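Local coordinates for putative glycosyltransferase (GalT1) (PDB 5HEA), which probably transfers a sugar from a nucleotide-sugar donor to an acceptor, this chain being the C-terminal part with a GT-A type glycosyltransferase domain, at residues E5-V16 / A83-D94; P72-T81 / I181-D191. One frame throughout, in Å; residues are numbered along the deposited sequence.

Contact 1: E5-V16 / A83-D94; sequences ELISIIVPVYNV and ASGKYITFVDSD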
loop_
_atom_site.group_PDB
_atom_site.type_symbol
_atom_site.label_atom_id
_atom_site.label_comp_id
_atom_site.label_asym_id
_atom_site.label_seq_id
_atom_site.Cartn_x
_atom_site.Cartn_y
_atom_site.Cartn_z
ATOM N N GLU A 5 34.691 -11.747 -34.295
ATOM C CA GLU A 5 33.389 -11.078 -34.213
ATOM C C GLU A 5 33.102 -10.545 -32.810
ATOM O O GLU A 5 33.706 -10.979 -31.836
ATOM C CB GLU A 5 32.291 -12.032 -34.660
ATOM C CG GLU A 5 32.546 -12.608 -36.042
ATOM C CD GLU A 5 32.091 -14.049 -36.169
ATOM O OE1 GLU A 5 31.231 -14.318 -37.036
ATOM O OE2 GLU A 5 32.596 -14.912 -35.411
ATOM N N LEU A 6 32.184 -9.594 -32.710
ATOM C CA LEU A 6 31.978 -8.877 -31.460
ATOM C C LEU A 6 31.277 -9.737 -30.411
ATOM O O LEU A 6 30.222 -10.329 -30.667
ATOM C CB LEU A 6 31.193 -7.596 -31.708
ATOM C CG LEU A 6 30.860 -6.753 -30.478
ATOM C CD1 LEU A 6 32.104 -6.019 -29.974
ATOM C CD2 LEU A 6 29.732 -5.781 -30.818
ATOM N N ILE A 7 31.889 -9.822 -29.236
ATOM C CA ILE A 7 31.268 -10.500 -28.120
ATOM C C ILE A 7 30.694 -9.460 -27.155
ATOM O O ILE A 7 31.394 -8.544 -26.726
ATOM C CB ILE A 7 32.265 -11.417 -27.390
ATOM C CG1 ILE A 7 32.743 -12.541 -28.319
ATOM C CG2 ILE A 7 31.625 -12.016 -26.136
ATOM C CD1 ILE A 7 33.835 -13.384 -27.700
ATOM N N SER A 8 29.420 -9.595 -26.813
ATOM C CA SER A 8 28.833 -8.714 -25.801
ATOM C C SER A 8 28.898 -9.342 -24.406
ATOM O O SER A 8 28.337 -10.415 -24.175
ATOM C CB SER A 8 27.381 -8.377 -26.146
ATOM O OG SER A 8 27.285 -7.644 -27.354
ATOM N N ILE A 9 29.568 -8.656 -23.482
ATOM C CA ILE A 9 29.696 -9.105 -22.093
ATOM C C ILE A 9 28.771 -8.298 -21.206
ATOM O O ILE A 9 28.960 -7.088 -21.041
ATOM C CB ILE A 9 31.117 -8.890 -21.560
ATOM C CG1 ILE A 9 32.149 -9.461 -22.547
ATOM C CG2 ILE A 9 31.252 -9.504 -20.160
ATOM C CD1 ILE A 9 33.579 -8.999 -22.257
ATOM N N ILE A 10 27.774 -8.970 -20.641
ATOM C CA ILE A 10 26.750 -8.324 -19.834
ATOM C C ILE A 10 27.098 -8.422 -18.357
ATOM O O ILE A 10 27.250 -9.514 -17.807
ATOM C CB ILE A 10 25.357 -8.931 -20.127
ATOM C CG1 ILE A 10 24.957 -8.611 -21.574
ATOM C CG2 ILE A 10 24.310 -8.412 -19.123
ATOM C CD1 ILE A 10 23.814 -9.455 -22.109
ATOM N N VAL A 11 27.243 -7.266 -17.722
ATOM C CA VAL A 11 27.715 -7.212 -16.349
ATOM C C VAL A 11 26.750 -6.382 -15.501
ATOM O O VAL A 11 26.805 -5.153 -15.498
ATOM C CB VAL A 11 29.147 -6.624 -16.281
ATOM C CG1 VAL A 11 29.642 -6.537 -14.827
ATOM C CG2 VAL A 11 30.105 -7.461 -17.128
ATOM N N PRO A 12 25.837 -7.056 -14.795
ATOM C CA PRO A 12 24.935 -6.348 -13.889
ATOM C C PRO A 12 25.715 -5.828 -12.688
ATOM O O PRO A 12 26.596 -6.513 -12.165
ATOM C CB PRO A 12 23.951 -7.441 -13.445
ATOM C CG PRO A 12 24.082 -8.513 -14.487
ATOM C CD PRO A 12 25.513 -8.486 -14.888
ATOM N N VAL A 13 25.390 -4.616 -12.262
ATOM C CA VAL A 13 26.119 -3.967 -11.180
ATOM C C VAL A 13 25.131 -3.457 -10.154
ATOM O O VAL A 13 24.323 -2.571 -10.447
ATOM C CB VAL A 13 26.971 -2.781 -11.700
ATOM C CG1 VAL A 13 27.592 -2.011 -10.534
ATOM C CG2 VAL A 13 28.053 -3.276 -12.639
ATOM N N TYR A 14 25.176 -4.031 -8.953
ATOM C CA TYR A 14 24.401 -3.507 -7.832
ATOM C C TYR A 14 25.214 -3.593 -6.538
ATOM O O TYR A 14 25.493 -4.684 -6.043
ATOM C CB TYR A 14 23.045 -4.218 -7.670
ATOM C CG TYR A 14 22.214 -3.577 -6.569
ATOM C CD1 TYR A 14 21.705 -2.295 -6.724
ATOM C CD2 TYR A 14 21.978 -4.234 -5.364
ATOM C CE1 TYR A 14 20.976 -1.684 -5.724
ATOM C CE2 TYR A 14 21.243 -3.629 -4.352
ATOM C CZ TYR A 14 20.745 -2.354 -4.543
ATOM O OH TYR A 14 20.013 -1.736 -3.563
ATOM N N ASN A 15 25.615 -2.431 -6.028
ATOM C CA ASN A 15 26.303 -2.310 -4.740
ATOM C C ASN A 15 27.488 -3.255 -4.578
ATOM O O ASN A 15 27.568 -4.019 -3.613
ATOM C CB ASN A 15 25.318 -2.450 -3.578
ATOM C CG ASN A 15 24.423 -1.241 -3.446
ATOM O OD1 ASN A 15 24.532 -0.300 -4.225
ATOM N ND2 ASN A 15 23.534 -1.256 -2.466
ATOM N N VAL A 16 28.413 -3.189 -5.530
ATOM C CA VAL A 16 29.587 -4.055 -5.512
ATOM C C VAL A 16 30.889 -3.259 -5.499
ATOM O O VAL A 16 31.893 -3.676 -6.087
ATOM C CB VAL A 16 29.565 -5.032 -6.714
ATOM C CG1 VAL A 16 28.571 -6.159 -6.455
ATOM C CG2 VAL A 16 29.218 -4.289 -8.013
ATOM N N ALA A 83 22.760 -5.251 -26.234
ATOM C CA ALA A 83 23.868 -5.980 -26.851
ATOM C C ALA A 83 23.813 -5.989 -28.375
ATOM O O ALA A 83 22.786 -6.303 -28.961
ATOM C CB ALA A 83 23.900 -7.410 -26.328
ATOM N N SER A 84 24.923 -5.667 -29.027
ATOM C CA SER A 84 24.945 -5.765 -30.483
ATOM C C SER A 84 25.945 -6.802 -30.995
ATOM O O SER A 84 26.214 -6.866 -32.193
ATOM C CB SER A 84 25.189 -4.394 -31.122
ATOM O OG SER A 84 26.239 -3.710 -30.470
ATOM N N GLY A 85 26.480 -7.623 -30.095
ATOM C CA GLY A 85 27.438 -8.639 -30.483
ATOM C C GLY A 85 26.818 -9.832 -31.192
ATOM O O GLY A 85 25.607 -10.048 -31.130
ATOM N N LYS A 86 27.658 -10.611 -31.871
ATOM C CA LYS A 86 27.221 -11.862 -32.471
ATOM C C LYS A 86 27.097 -12.933 -31.392
ATOM O O LYS A 86 26.407 -13.946 -31.567
ATOM C CB LYS A 86 28.205 -12.316 -33.559
ATOM C CG LYS A 86 27.869 -13.691 -34.142
ATOM C CD LYS A 86 28.563 -13.950 -35.464
ATOM C CE LYS A 86 28.264 -15.360 -35.966
ATOM N NZ LYS A 86 28.795 -15.574 -37.337
ATOM N N TYR A 87 27.784 -12.699 -30.276
ATOM C CA TYR A 87 27.761 -13.610 -29.135
ATOM C C TYR A 87 27.491 -12.832 -27.859
ATOM O O TYR A 87 27.838 -11.654 -27.753
ATOM C CB TYR A 87 29.092 -14.343 -29.005
ATOM C CG TYR A 87 29.501 -15.040 -30.278
ATOM C CD1 TYR A 87 30.352 -14.414 -31.185
ATOM C CD2 TYR A 87 29.010 -16.304 -30.593
ATOM C CE1 TYR A 87 30.724 -15.029 -32.363
ATOM C CE2 TYR A 87 29.377 -16.935 -31.781
ATOM C CZ TYR A 87 30.242 -16.287 -32.656
ATOM O OH TYR A 87 30.626 -16.879 -33.834
ATOM N N ILE A 88 26.881 -13.504 -26.893
ATOM C CA ILE A 88 26.560 -12.885 -25.607
ATOM C C ILE A 88 27.118 -13.733 -24.473
ATOM O O ILE A 88 27.007 -14.959 -24.479
ATOM C CB ILE A 88 25.026 -12.715 -25.425
ATOM C CG1 ILE A 88 24.505 -11.589 -26.330
ATOM C CG2 ILE A 88 24.672 -12.496 -23.925
ATOM C CD1 ILE A 88 23.018 -11.340 -26.215
ATOM N N THR A 89 27.728 -13.082 -23.494
ATOM C CA THR A 89 28.207 -13.813 -22.339
ATOM C C THR A 89 27.937 -12.973 -21.092
ATOM O O THR A 89 27.752 -11.758 -21.192
ATOM C CB THR A 89 29.699 -14.147 -22.505
ATOM O OG1 THR A 89 30.076 -15.179 -21.584
ATOM C CG2 THR A 89 30.554 -12.896 -22.297
ATOM N N PHE A 90 27.869 -13.621 -19.929
ATOM C CA PHE A 90 27.537 -12.926 -18.682
ATOM C C PHE A 90 28.719 -13.021 -17.725
ATOM O O PHE A 90 29.353 -14.063 -17.643
ATOM C CB PHE A 90 26.295 -13.553 -18.020
ATOM C CG PHE A 90 25.043 -13.439 -18.851
ATOM C CD1 PHE A 90 24.286 -12.276 -18.829
ATOM C CD2 PHE A 90 24.635 -14.488 -19.668
ATOM C CE1 PHE A 90 23.139 -12.159 -19.611
ATOM C CE2 PHE A 90 23.487 -14.381 -20.449
ATOM C CZ PHE A 90 22.748 -13.212 -20.426
ATOM N N VAL A 91 29.027 -11.935 -17.022
ATOM C CA VAL A 91 30.043 -11.966 -15.968
ATOM C C VAL A 91 29.452 -11.252 -14.751
ATOM O O VAL A 91 28.931 -10.145 -14.875
ATOM C CB VAL A 91 31.351 -11.249 -16.393
ATOM C CG1 VAL A 91 32.309 -11.119 -15.203
ATOM C CG2 VAL A 91 32.034 -11.995 -17.520
ATOM N N ASP A 92 29.491 -11.887 -13.586
ATOM C CA ASP A 92 29.026 -11.235 -12.364
ATOM C C ASP A 92 30.104 -10.301 -11.830
ATOM O O ASP A 92 31.280 -10.622 -11.869
ATOM C CB ASP A 92 28.631 -12.255 -11.303
ATOM C CG ASP A 92 27.318 -12.943 -11.632
ATOM O OD1 ASP A 92 26.544 -12.403 -12.472
ATOM O OD2 ASP A 92 27.058 -14.019 -11.052
ATOM N N SER A 93 29.689 -9.145 -11.326
ATOM C CA SER A 93 30.653 -8.099 -10.996
ATOM C C SER A 93 31.412 -8.376 -9.687
ATOM O O SER A 93 32.361 -7.663 -9.362
ATOM C CB SER A 93 29.964 -6.728 -11.003
ATOM O OG SER A 93 28.712 -6.785 -10.353
ATOM N N ASP A 94 30.990 -9.422 -8.966
ATOM C CA ASP A 94 31.689 -9.959 -7.785
ATOM C C ASP A 94 32.884 -10.841 -8.136
ATOM O O ASP A 94 33.698 -11.177 -7.268
ATOM C CB ASP A 94 30.753 -10.888 -7.016
ATOM C CG ASP A 94 29.718 -10.154 -6.237
ATOM O OD1 ASP A 94 30.003 -9.021 -5.811
ATOM O OD2 ASP A 94 28.623 -10.714 -6.038
HETATM O O HOH W 1 26.745 -9.169 -11.288
HETATM O O HOH W 2 26.195 -6.690 -8.716
#

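Contact 2: P72-T81 / I181-D191; sequences PSAARNAGIT and IRFPLGRLRED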
loop_
_atom_site.group_PDB
_atom_site.type_symbol
_atom_site.label_atom_id
_atom_site.label_comp_id
_atom_site.label_asym_id
_atom_site.label_seq_id
_atom_site.Cartn_x
_atom_site.Cartn_y
_atom_site.Cartn_z
ATOM N N PRO A 72 18.249 -8.186 -10.555
ATOM C CA PRO A 72 19.256 -8.806 -11.424
ATOM C C PRO A 72 18.660 -9.290 -12.747
ATOM O O PRO A 72 19.347 -9.244 -13.776
ATOM C CB PRO A 72 19.757 -10.000 -10.596
ATOM C CG PRO A 72 19.371 -9.703 -9.204
ATOM C CD PRO A 72 18.128 -8.882 -9.262
ATOM N N SER A 73 17.407 -9.742 -12.731
ATOM C CA SER A 73 16.773 -10.199 -13.980
ATOM C C SER A 73 16.564 -9.040 -14.938
ATOM O O SER A 73 16.882 -9.138 -16.120
ATOM C CB SER A 73 15.422 -10.864 -13.723
ATOM O OG SER A 73 15.584 -12.095 -13.051
ATOM N N ALA A 74 16.013 -7.946 -14.422
ATOM C CA ALA A 74 15.788 -6.768 -15.239
ATOM C C ALA A 74 17.102 -6.198 -15.755
ATOM O O ALA A 74 17.176 -5.738 -16.896
ATOM C CB ALA A 74 15.013 -5.708 -14.456
ATOM N N ALA A 75 18.139 -6.227 -14.924
ATOM C CA ALA A 75 19.450 -5.741 -15.346
ATOM C C ALA A 75 20.008 -6.570 -16.508
ATOM O O ALA A 75 20.530 -6.026 -17.482
ATOM C CB ALA A 75 20.430 -5.738 -14.166
ATOM N N ARG A 76 19.909 -7.890 -16.411
ATOM C CA ARG A 76 20.427 -8.736 -17.488
ATOM C C ARG A 76 19.607 -8.555 -18.767
ATOM O O ARG A 76 20.159 -8.507 -19.861
ATOM C CB ARG A 76 20.442 -10.209 -17.079
ATOM C CG ARG A 76 21.411 -10.522 -15.951
ATOM C CD ARG A 76 21.651 -12.020 -15.838
ATOM N NE ARG A 76 22.531 -12.357 -14.724
ATOM C CZ ARG A 76 22.088 -12.803 -13.556
ATOM N NH1 ARG A 76 20.791 -12.962 -13.382
ATOM N NH2 ARG A 76 22.929 -13.092 -12.570
ATOM N N ASN A 77 18.287 -8.458 -18.626
ATOM C CA ASN A 77 17.418 -8.276 -19.791
ATOM C C ASN A 77 17.746 -6.967 -20.527
ATOM O O ASN A 77 17.689 -6.911 -21.753
ATOM C CB ASN A 77 15.931 -8.314 -19.392
ATOM C CG ASN A 77 15.475 -9.692 -18.915
ATOM O OD1 ASN A 77 16.076 -10.711 -19.259
ATOM N ND2 ASN A 77 14.390 -9.728 -18.131
ATOM N N ALA A 78 18.107 -5.929 -19.776
ATOM C CA ALA A 78 18.518 -4.659 -20.372
ATOM C C ALA A 78 19.809 -4.862 -21.150
ATOM O O ALA A 78 19.991 -4.308 -22.238
ATOM C CB ALA A 78 18.711 -3.574 -19.287
ATOM N N GLY A 79 20.705 -5.662 -20.582
ATOM C CA GLY A 79 21.955 -5.994 -21.244
ATOM C C GLY A 79 21.721 -6.711 -22.568
ATOM O O GLY A 79 22.335 -6.382 -23.585
ATOM N N ILE A 80 20.842 -7.707 -22.551
ATOM C CA ILE A 80 20.509 -8.472 -23.765
ATOM C C ILE A 80 19.944 -7.564 -24.865
ATOM O O ILE A 80 20.246 -7.726 -26.056
ATOM C CB ILE A 80 19.496 -9.587 -23.451
ATOM C CG1 ILE A 80 20.108 -10.589 -22.463
ATOM C CG2 ILE A 80 19.047 -10.308 -24.739
ATOM C CD1 ILE A 80 19.115 -11.621 -21.931
ATOM N N THR A 81 19.133 -6.600 -24.443
ATOM C CA THR A 81 18.485 -5.657 -25.349
ATOM C C THR A 81 19.491 -4.697 -25.969
ATOM O O THR A 81 19.422 -4.404 -27.164
ATOM C CB THR A 81 17.402 -4.848 -24.594
ATOM O OG1 THR A 81 16.385 -5.746 -24.139
ATOM C CG2 THR A 81 16.775 -3.807 -25.489
ATOM N N ILE A 181 13.676 -15.298 -25.288
ATOM C CA ILE A 181 14.193 -15.730 -23.994
ATOM C C ILE A 181 14.643 -14.541 -23.148
ATOM O O ILE A 181 15.524 -13.778 -23.561
ATOM C CB ILE A 181 15.361 -16.753 -24.151
ATOM C CG1 ILE A 181 14.839 -18.073 -24.740
ATOM C CG2 ILE A 181 15.996 -17.023 -22.802
ATOM C CD1 ILE A 181 15.931 -19.105 -25.043
ATOM N N ARG A 182 14.037 -14.390 -21.971
ATOM C CA ARG A 182 14.401 -13.340 -21.014
ATOM C C ARG A 182 14.384 -13.916 -19.615
ATOM O O ARG A 182 13.692 -14.906 -19.358
ATOM C CB ARG A 182 13.422 -12.146 -21.098
ATOM C CG ARG A 182 13.527 -11.331 -22.401
ATOM C CD ARG A 182 14.935 -10.755 -22.597
ATOM N NE ARG A 182 15.051 -9.904 -23.783
ATOM C CZ ARG A 182 15.346 -10.346 -25.006
ATOM N NH1 ARG A 182 15.545 -11.644 -25.231
ATOM N NH2 ARG A 182 15.438 -9.485 -26.013
ATOM N N PHE A 183 15.156 -13.307 -18.714
ATOM C CA PHE A 183 15.131 -13.691 -17.312
ATOM C C PHE A 183 13.815 -13.186 -16.712
ATOM O O PHE A 183 13.392 -12.079 -17.014
ATOM C CB PHE A 183 16.326 -13.095 -16.565
ATOM C CG PHE A 183 17.663 -13.636 -17.031
ATOM C CD1 PHE A 183 18.289 -13.102 -18.150
ATOM C CD2 PHE A 183 18.270 -14.696 -16.369
ATOM C CE1 PHE A 183 19.518 -13.608 -18.603
ATOM C CE2 PHE A 183 19.498 -15.210 -16.815
ATOM C CZ PHE A 183 20.115 -14.657 -17.932
ATOM N N PRO A 184 13.175 -14.000 -15.857
ATOM C CA PRO A 184 11.916 -13.653 -15.173
ATOM C C PRO A 184 12.070 -12.551 -14.123
ATOM O O PRO A 184 12.953 -12.619 -13.274
ATOM C CB PRO A 184 11.516 -14.971 -14.498
ATOM C CG PRO A 184 12.809 -15.707 -14.335
ATOM C CD PRO A 184 13.578 -15.387 -15.583
ATOM N N LEU A 185 11.195 -11.553 -14.172
ATOM C CA LEU A 185 11.324 -10.368 -13.331
ATOM C C LEU A 185 11.034 -10.621 -11.859
ATOM O O LEU A 185 10.191 -11.452 -11.510
ATOM C CB LEU A 185 10.433 -9.236 -13.849
ATOM C CG LEU A 185 10.929 -8.484 -15.085
ATOM C CD1 LEU A 185 12.450 -8.580 -15.215
ATOM C CD2 LEU A 185 10.253 -8.950 -16.354
ATOM N N GLY A 186 11.764 -9.911 -11.002
ATOM C CA GLY A 186 11.527 -9.917 -9.569
ATOM C C GLY A 186 11.850 -11.239 -8.907
ATOM O O GLY A 186 11.747 -11.381 -7.689
ATOM N N ARG A 187 12.259 -12.202 -9.723
ATOM C CA ARG A 187 12.458 -13.574 -9.295
ATOM C C ARG A 187 13.937 -13.775 -8.993
ATOM O O ARG A 187 14.795 -13.295 -9.731
ATOM C CB ARG A 187 12.021 -14.513 -10.432
ATOM C CG ARG A 187 11.496 -15.883 -10.027
ATOM C CD ARG A 187 11.647 -16.877 -11.186
ATOM N NE ARG A 187 10.867 -18.102 -11.020
ATOM C CZ ARG A 187 9.987 -18.566 -11.909
ATOM N NH1 ARG A 187 9.770 -17.907 -13.046
ATOM N NH2 ARG A 187 9.324 -19.696 -11.669
ATOM N N LEU A 188 14.233 -14.459 -7.893
ATOM C CA LEU A 188 15.581 -14.958 -7.646
ATOM C C LEU A 188 15.599 -16.349 -8.274
ATOM O O LEU A 188 14.555 -16.823 -8.726
ATOM C CB LEU A 188 15.873 -15.034 -6.143
ATOM C CG LEU A 188 17.283 -14.763 -5.586
ATOM C CD1 LEU A 188 17.569 -15.634 -4.351
ATOM C CD2 LEU A 188 18.381 -14.916 -6.636
ATOM N N ARG A 189 16.764 -17.002 -8.301
ATOM C CA ARG A 189 16.958 -18.227 -9.082
ATOM C C ARG A 189 16.530 -17.937 -10.524
ATOM O O ARG A 189 15.773 -18.689 -11.142
ATOM C CB ARG A 189 16.157 -19.393 -8.491
ATOM C CG ARG A 189 16.500 -19.740 -7.053
ATOM C CD ARG A 189 17.919 -20.272 -6.943
ATOM N NE ARG A 189 18.050 -21.276 -5.887
ATOM C CZ ARG A 189 17.995 -22.590 -6.091
ATOM N NH1 ARG A 189 17.814 -23.075 -7.317
ATOM N NH2 ARG A 189 18.125 -23.421 -5.066
ATOM N N GLU A 190 16.978 -16.800 -11.040
ATOM C CA GLU A 190 16.552 -16.373 -12.362
ATOM C C GLU A 190 17.361 -17.121 -13.422
ATOM O O GLU A 190 16.824 -17.458 -14.486
ATOM C CB GLU A 190 16.648 -14.847 -12.516
ATOM C CG GLU A 190 18.065 -14.237 -12.445
ATOM C CD GLU A 190 18.572 -13.929 -11.020
ATOM O OE1 GLU A 190 17.931 -14.318 -10.013
ATOM O OE2 GLU A 190 19.641 -13.284 -10.907
ATOM N N ASP A 191 18.633 -17.395 -13.099
ATOM C CA ASP A 191 19.539 -18.219 -13.926
ATOM C C ASP A 191 18.972 -19.623 -14.091
ATOM O O ASP A 191 18.970 -20.183 -15.199
ATOM C CB ASP A 191 20.938 -18.356 -13.282
ATOM C CG ASP A 191 21.788 -17.092 -13.398
ATOM O OD1 ASP A 191 21.359 -16.147 -14.095
ATOM O OD2 ASP A 191 22.899 -17.051 -12.796
HETATM O O HOH W 3 15.390 -10.383 -10.403
HETATM O O HOH W 4 14.487 -8.130 -11.944
#

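Contact 1: E5-V16 / A83-D94
Glu5 and Lys86 form a salt bridge at the start of the paired segments, with Lys86 NZ 2.8 Å from Glu5 OE1. The ammonium group meets the syn side of the carboxylate, 30° out of its plane, at the end of a lysine chain that runs fully extended. The other oxygen, OE2, faces the ring edge of Tyr87 and also takes a hydrogen bond from Tyr106. Farther along, Ser8 OG accepts a hydrogen bond from Gly85 N at 2.9 Å and bonds as well to Glu36, so this buried oxygen ties the turn after helix 72-82 to strand 7-13. At the far end Ser93 OG reaches Pro12 O at 2.8 Å in the carbonyl plane; one water joins that same carbonyl to Ser93 N, and a second connects Ser93 OG with Tyr14 N.

Between these ends strands 7-13 and 87-90 run parallel. Ser8 and Ile10 each use N and O to bond Tyr87, Thr89 and Val91, as where Ser8 N meets Tyr87 O at 2.8 Å. This pair belongs to the central sheet of the GT-A fold, and Asp92, Ser93 and Asp94 at its exit match the DXD motif that in relatives binds metal and nucleotide sugar.

On one face Ile10 lies alongside Phe90, its CD1 3.7 Å from Phe90 CE1, and also touches Ile88 CG2. On the other, Ile9 packs beside Thr89 and Val91. Thr89 OG1, anti to the backbone N (chi1 -163°), bonds Lys171 O, while Thr89 CG2 rests 3.8 Å from Ile9 CG1; helix 101-110 packs over this face, and strand 171-174 continues the sheet antiparallel beside 87-90.

Contact 2: P72-T81 / I181-D191
Phe183 lays one face of its ring against the aliphatic part of Arg76, in a CH-pi contact with Arg76 CD 3.9 Å from the ring centroid. The backbone of Phe183 is gripped by the amide of Asn77: its OD1 accepts Phe183 N at 2.8 Å, and its ND2 gives a nearly straight bond to Phe183 O, lying in the carbonyl plane. With both ends engaged, the amide cannot rotate without breaking a bond. One turn earlier Ser73 OG donates to Pro184 O at 2.7 Å from above the carbonyl plane, and the next residue, Leu185, bonds through its N to Glu277 of a second subunit.

Beyond the ring, Arg76 NH1 bonds Glu190 OE2 at 2.7 Å, in the guanidinium plane and on the anti lone pair. Asp191 OD1 instead sits over the guanidinium face, 3.3 Å from NH1, and acts through charge alone. At the other end Ile80 CG2 sits over the centre of the Arg182 guanidinium face, 3.7 Å from its CZ.

Helix 72-82 thus lies between strand 7-13, touched by Ala75, Arg76 and Ile80, and the loop linking strand 171-174 to helix 195-201.

Overall arrangement
The two contacts have centres about 13 Å apart: contact 1 is a strand pair, and contact 2 holds a loop against the helix that covers it. Helix 72-82, half of contact 2, leads through the Ala83-Gly85 turn into strand 87-90 of contact 1 and packs on strand 7-13: Ile10 CD1 lies 3.5 Å from Ile80 N, and Pro12 CG lies 3.6 Å from Arg76 CG. Phe90 meets Phe183 edge-to-face, so loop 181-191 also reaches the sheet directly. Arg76 NH2 forms a long, weak ion pair with Asp92 OD1 at 3.7 Å. Glu190 and Asp191 thus share Arg76 with Asp92 of the DXD-like segment, which in relatives binds the metal and nucleotide sugar.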